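PDB 2VXG: Cg6181-pa, isoform A from Drosophila melanogaster, which appears to take part in mRNA decapping during mRNA decay and is required for silencing a subset of miRNA targets, this chain being its C-terminal domain. Local coordinates for residues Ile7-Phe20 and Leu31-Ala44. Numbering follows the deposited sequence.
Sequences IKQLLMAGQINKAF and LVEFTLRHTDSNQA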
# COMPACT_ATOMS: atom_id res chain seq x y z
N ILE A 7 5.87 -1.35 16.90
CA ILE A 7 5.63 -2.01 15.60
C ILE A 7 6.44 -3.28 15.42
O ILE A 7 5.90 -4.31 15.01
CB ILE A 7 5.91 -1.05 14.43
CG1 ILE A 7 4.73 -0.08 14.30
CG2 ILE A 7 6.14 -1.79 13.11
CD1 ILE A 7 5.04 1.21 13.61
N LYS A 8 7.73 -3.24 15.75
CA LYS A 8 8.55 -4.44 15.60
C LYS A 8 8.06 -5.52 16.54
O LYS A 8 7.98 -6.68 16.16
CB LYS A 8 10.03 -4.13 15.79
CG LYS A 8 10.50 -3.12 14.80
CD LYS A 8 11.95 -3.24 14.47
CE LYS A 8 12.80 -2.72 15.58
NZ LYS A 8 14.19 -2.99 15.21
N GLN A 9 7.72 -5.12 17.75
CA GLN A 9 7.11 -5.99 18.76
C GLN A 9 5.85 -6.71 18.26
O GLN A 9 5.71 -7.95 18.36
CB GLN A 9 6.79 -5.13 19.96
CG GLN A 9 6.20 -5.85 21.12
CD GLN A 9 6.56 -5.19 22.43
OE1 GLN A 9 6.30 -3.98 22.62
NE2 GLN A 9 7.15 -5.97 23.36
N LEU A 10 4.93 -5.92 17.74
CA LEU A 10 3.64 -6.43 17.23
C LEU A 10 3.85 -7.44 16.12
O LEU A 10 3.30 -8.53 16.16
CB LEU A 10 2.75 -5.26 16.77
CG LEU A 10 2.23 -4.48 17.98
CD1 LEU A 10 1.63 -3.12 17.63
CD2 LEU A 10 1.24 -5.37 18.77
N LEU A 11 4.66 -7.06 15.13
CA LEU A 11 5.07 -7.92 14.02
C LEU A 11 5.72 -9.22 14.45
O LEU A 11 5.45 -10.26 13.87
CB LEU A 11 6.06 -7.18 13.10
CG LEU A 11 5.47 -6.03 12.31
CD1 LEU A 11 6.56 -5.29 11.50
CD2 LEU A 11 4.35 -6.52 11.40
N MET A 12 6.60 -9.17 15.45
CA MET A 12 7.20 -10.42 15.97
C MET A 12 6.12 -11.26 16.64
O MET A 12 6.14 -12.50 16.55
CB MET A 12 8.37 -10.13 16.95
CG MET A 12 9.55 -9.34 16.35
SD MET A 12 11.21 -9.69 17.03
CE MET A 12 11.60 -11.12 16.05
N ALA A 13 5.19 -10.62 17.33
CA ALA A 13 4.10 -11.32 17.97
C ALA A 13 3.09 -11.86 16.94
O ALA A 13 2.29 -12.74 17.25
CB ALA A 13 3.39 -10.44 19.01
N GLY A 14 3.18 -11.39 15.71
CA GLY A 14 2.29 -11.84 14.64
C GLY A 14 1.03 -11.01 14.60
O GLY A 14 0.11 -11.30 13.81
N GLN A 15 0.99 -9.96 15.42
CA GLN A 15 -0.12 -9.01 15.42
C GLN A 15 0.05 -7.99 14.28
O GLN A 15 0.24 -6.79 14.50
CB GLN A 15 -0.24 -8.34 16.79
CG GLN A 15 -0.62 -9.38 17.92
CD GLN A 15 -0.65 -8.80 19.33
OE1 GLN A 15 0.22 -8.03 19.73
NE2 GLN A 15 -1.65 -9.22 20.11
N ILE A 16 0.00 -8.49 13.04
CA ILE A 16 0.36 -7.70 11.87
C ILE A 16 -0.58 -6.52 11.59
O ILE A 16 -0.11 -5.41 11.25
CB ILE A 16 0.50 -8.61 10.62
CG1 ILE A 16 1.07 -7.83 9.43
CG2 ILE A 16 -0.83 -9.24 10.29
CD1 ILE A 16 1.56 -8.75 8.27
N ASN A 17 -1.89 -6.72 11.71
CA ASN A 17 -2.81 -5.60 11.46
C ASN A 17 -2.66 -4.52 12.51
O ASN A 17 -2.63 -3.36 12.16
CB ASN A 17 -4.26 -6.07 11.38
CG ASN A 17 -4.52 -6.78 10.11
OD1 ASN A 17 -4.52 -6.17 9.04
ND2 ASN A 17 -4.65 -8.10 10.19
N LYS A 18 -2.52 -4.90 13.78
CA LYS A 18 -2.27 -3.89 14.82
C LYS A 18 -0.99 -3.08 14.54
O LYS A 18 -0.98 -1.91 14.80
CB LYS A 18 -2.21 -4.48 16.24
CG LYS A 18 -3.53 -5.11 16.73
CD LYS A 18 -3.47 -5.49 18.18
CE LYS A 18 -4.68 -6.36 18.61
NZ LYS A 18 -4.84 -6.36 20.12
N ALA A 19 0.06 -3.72 14.03
CA ALA A 19 1.30 -3.04 13.66
C ALA A 19 0.99 -2.04 12.55
O ALA A 19 1.42 -0.88 12.61
CB ALA A 19 2.34 -4.02 13.22
N PHE A 20 0.19 -2.46 11.58
CA PHE A 20 -0.14 -1.58 10.46
C PHE A 20 -1.09 -0.47 10.85
O PHE A 20 -0.96 0.62 10.31
CB PHE A 20 -0.66 -2.36 9.24
CG PHE A 20 0.45 -2.89 8.35
CD1 PHE A 20 1.21 -3.96 8.76
CD2 PHE A 20 0.75 -2.27 7.12
CE1 PHE A 20 2.23 -4.48 7.98
CE2 PHE A 20 1.79 -2.78 6.30
CZ PHE A 20 2.53 -3.88 6.74
N LEU A 31 7.39 5.89 8.46
CA LEU A 31 7.11 4.82 9.42
C LEU A 31 6.43 3.61 8.75
O LEU A 31 6.72 2.47 9.09
CB LEU A 31 6.23 5.36 10.54
CG LEU A 31 5.97 4.37 11.68
CD1 LEU A 31 7.33 4.02 12.41
CD2 LEU A 31 4.94 5.07 12.61
N VAL A 32 5.56 3.89 7.80
CA VAL A 32 4.97 2.87 6.96
C VAL A 32 6.08 2.09 6.24
O VAL A 32 6.05 0.84 6.25
CB VAL A 32 3.94 3.45 5.95
CG1 VAL A 32 3.42 2.33 5.01
CG2 VAL A 32 2.77 4.11 6.71
N GLU A 33 7.02 2.80 5.60
CA GLU A 33 8.17 2.13 4.94
C GLU A 33 9.01 1.29 5.87
O GLU A 33 9.29 0.14 5.55
CB GLU A 33 9.03 3.11 4.18
CG GLU A 33 8.31 3.72 3.04
CD GLU A 33 9.18 4.71 2.26
OE1 GLU A 33 10.34 4.33 1.94
OE2 GLU A 33 8.69 5.85 1.98
N PHE A 34 9.35 1.83 7.05
CA PHE A 34 9.98 1.05 8.15
C PHE A 34 9.19 -0.23 8.44
O PHE A 34 9.75 -1.33 8.56
CB PHE A 34 10.06 1.95 9.42
CG PHE A 34 10.41 1.21 10.73
CD1 PHE A 34 11.73 1.03 11.12
CD2 PHE A 34 9.39 0.75 11.56
CE1 PHE A 34 12.05 0.38 12.30
CE2 PHE A 34 9.68 0.11 12.72
CZ PHE A 34 11.02 -0.08 13.11
N THR A 35 7.87 -0.08 8.57
CA THR A 35 7.01 -1.23 8.83
C THR A 35 7.14 -2.25 7.69
O THR A 35 7.33 -3.42 7.96
CB THR A 35 5.54 -0.80 9.05
OG1 THR A 35 5.51 0.24 10.02
CG2 THR A 35 4.64 -1.95 9.48
N LEU A 36 7.06 -1.79 6.43
CA LEU A 36 7.11 -2.71 5.25
C LEU A 36 8.45 -3.42 5.19
O LEU A 36 8.53 -4.62 4.96
CB LEU A 36 6.87 -1.97 3.95
CG LEU A 36 5.54 -1.26 3.70
CD1 LEU A 36 5.62 -0.52 2.39
CD2 LEU A 36 4.40 -2.21 3.70
N ARG A 37 9.51 -2.66 5.47
CA ARG A 37 10.86 -3.18 5.64
C ARG A 37 11.00 -4.29 6.70
O ARG A 37 11.78 -5.20 6.50
CB ARG A 37 11.79 -1.98 5.87
CG ARG A 37 13.20 -2.22 6.33
CD ARG A 37 13.78 -0.89 6.88
NE ARG A 37 13.40 0.22 6.01
CZ ARG A 37 13.13 1.47 6.38
NH1 ARG A 37 13.20 1.87 7.65
NH2 ARG A 37 12.78 2.35 5.45
N HIS A 38 10.21 -4.29 7.78
CA HIS A 38 10.27 -5.35 8.79
C HIS A 38 9.16 -6.37 8.76
O HIS A 38 9.08 -7.18 9.67
CB HIS A 38 10.23 -4.76 10.21
CG HIS A 38 11.47 -4.03 10.57
ND1 HIS A 38 11.67 -2.72 10.23
CD2 HIS A 38 12.60 -4.46 11.16
CE1 HIS A 38 12.88 -2.36 10.63
NE2 HIS A 38 13.46 -3.39 11.20
N THR A 39 8.26 -6.33 7.79
CA THR A 39 7.17 -7.31 7.85
C THR A 39 7.43 -8.38 6.82
O THR A 39 8.08 -8.14 5.81
CB THR A 39 5.68 -6.71 7.77
OG1 THR A 39 4.96 -7.20 6.63
CG2 THR A 39 5.65 -5.23 7.83
N ASP A 40 6.98 -9.59 7.13
CA ASP A 40 7.14 -10.71 6.23
C ASP A 40 6.01 -10.61 5.22
O ASP A 40 4.85 -10.79 5.56
CB ASP A 40 7.07 -12.01 7.01
CG ASP A 40 7.43 -13.23 6.18
OD1 ASP A 40 7.34 -13.20 4.93
OD2 ASP A 40 7.81 -14.24 6.80
N SER A 41 6.36 -10.31 3.97
CA SER A 41 5.38 -10.19 2.89
C SER A 41 4.54 -11.46 2.67
O SER A 41 3.42 -11.38 2.17
CB SER A 41 6.10 -9.84 1.59
OG SER A 41 7.05 -8.81 1.84
N ASN A 42 5.08 -12.61 3.04
CA ASN A 42 4.34 -13.86 2.90
C ASN A 42 3.38 -14.08 4.08
O ASN A 42 2.43 -14.84 3.95
CB ASN A 42 5.27 -15.04 2.65
CG ASN A 42 6.19 -14.80 1.45
OD1 ASN A 42 5.87 -15.19 0.31
ND2 ASN A 42 7.29 -14.09 1.68
N GLN A 43 3.61 -13.40 5.20
CA GLN A 43 2.56 -13.23 6.22
C GLN A 43 1.54 -12.18 5.75
O GLN A 43 0.32 -12.42 5.73
CB GLN A 43 3.15 -12.84 7.60
CG GLN A 43 4.04 -13.94 8.24
CD GLN A 43 4.38 -13.71 9.73
OE1 GLN A 43 3.54 -13.27 10.52
NE2 GLN A 43 5.62 -14.02 10.10
N ALA A 44 2.05 -11.01 5.35
CA ALA A 44 1.18 -9.90 4.97
C ALA A 44 0.20 -10.35 3.90
O ALA A 44 -1.00 -10.13 4.04
CB ALA A 44 2.01 -8.69 4.49
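Lys8 lays its aliphatic chain, rather than its ammonium group, against two rings of the facing helix. Its CD sits over one face of the His38 imidazole, 3.7 Å from the ring centroid, a CH-pi contact, while CG comes 3.5 Å from CZ of Phe34, the two side chains crossing at about a right angle. The imidazole is pinned from within its own helix: ND1 donates to Phe34 O (2.9 Å, 167° at the hydrogen), with that oxygen close to the ring plane, which helps hold the ring with this face toward Lys8.

One turn earlier in the helix, the buried Thr35 divides its two branches. OG1, beside the backbone N (chi1 -51°), donates to Leu31 O, which also takes Thr35 N from the opposite face of its carbonyl plane; this satisfies a buried hydroxyl. CG2 instead lies over a face of the Phe20 ring, 4.0 Å from its centroid, and also touches Ile7. A serine here lacks the methyl, which would probably open a gap between the Phe20 ring and Ile7. Leu36 CD2 meets the edge of the same ring, 3.7 Å from CE2. Beyond, Leu11 brings CD1 to the carbonyl oxygen of His38 and CD2 to Thr39 CB, and Ile16 puts CD1 3.5 Å from Ala44 CA.

No hydrogen bond spans the two segments; the join is made by van der Waals and CH-pi contacts. Helices 7-13 and 31-38 run roughly parallel, crossing at -32° with axes 10.4 Å apart, in a helical stack consistent with the TPR-like clan of this family. After a Schellman motif with Gly14 as its C-prime residue, helix 16-25 doubles back and packs against both, its Ala23 touching Ile7 and Thr35. Helix 54-66 adds Val56 against Phe20, and helix 73-85 brings Leu74 and Tyr78 against Leu36.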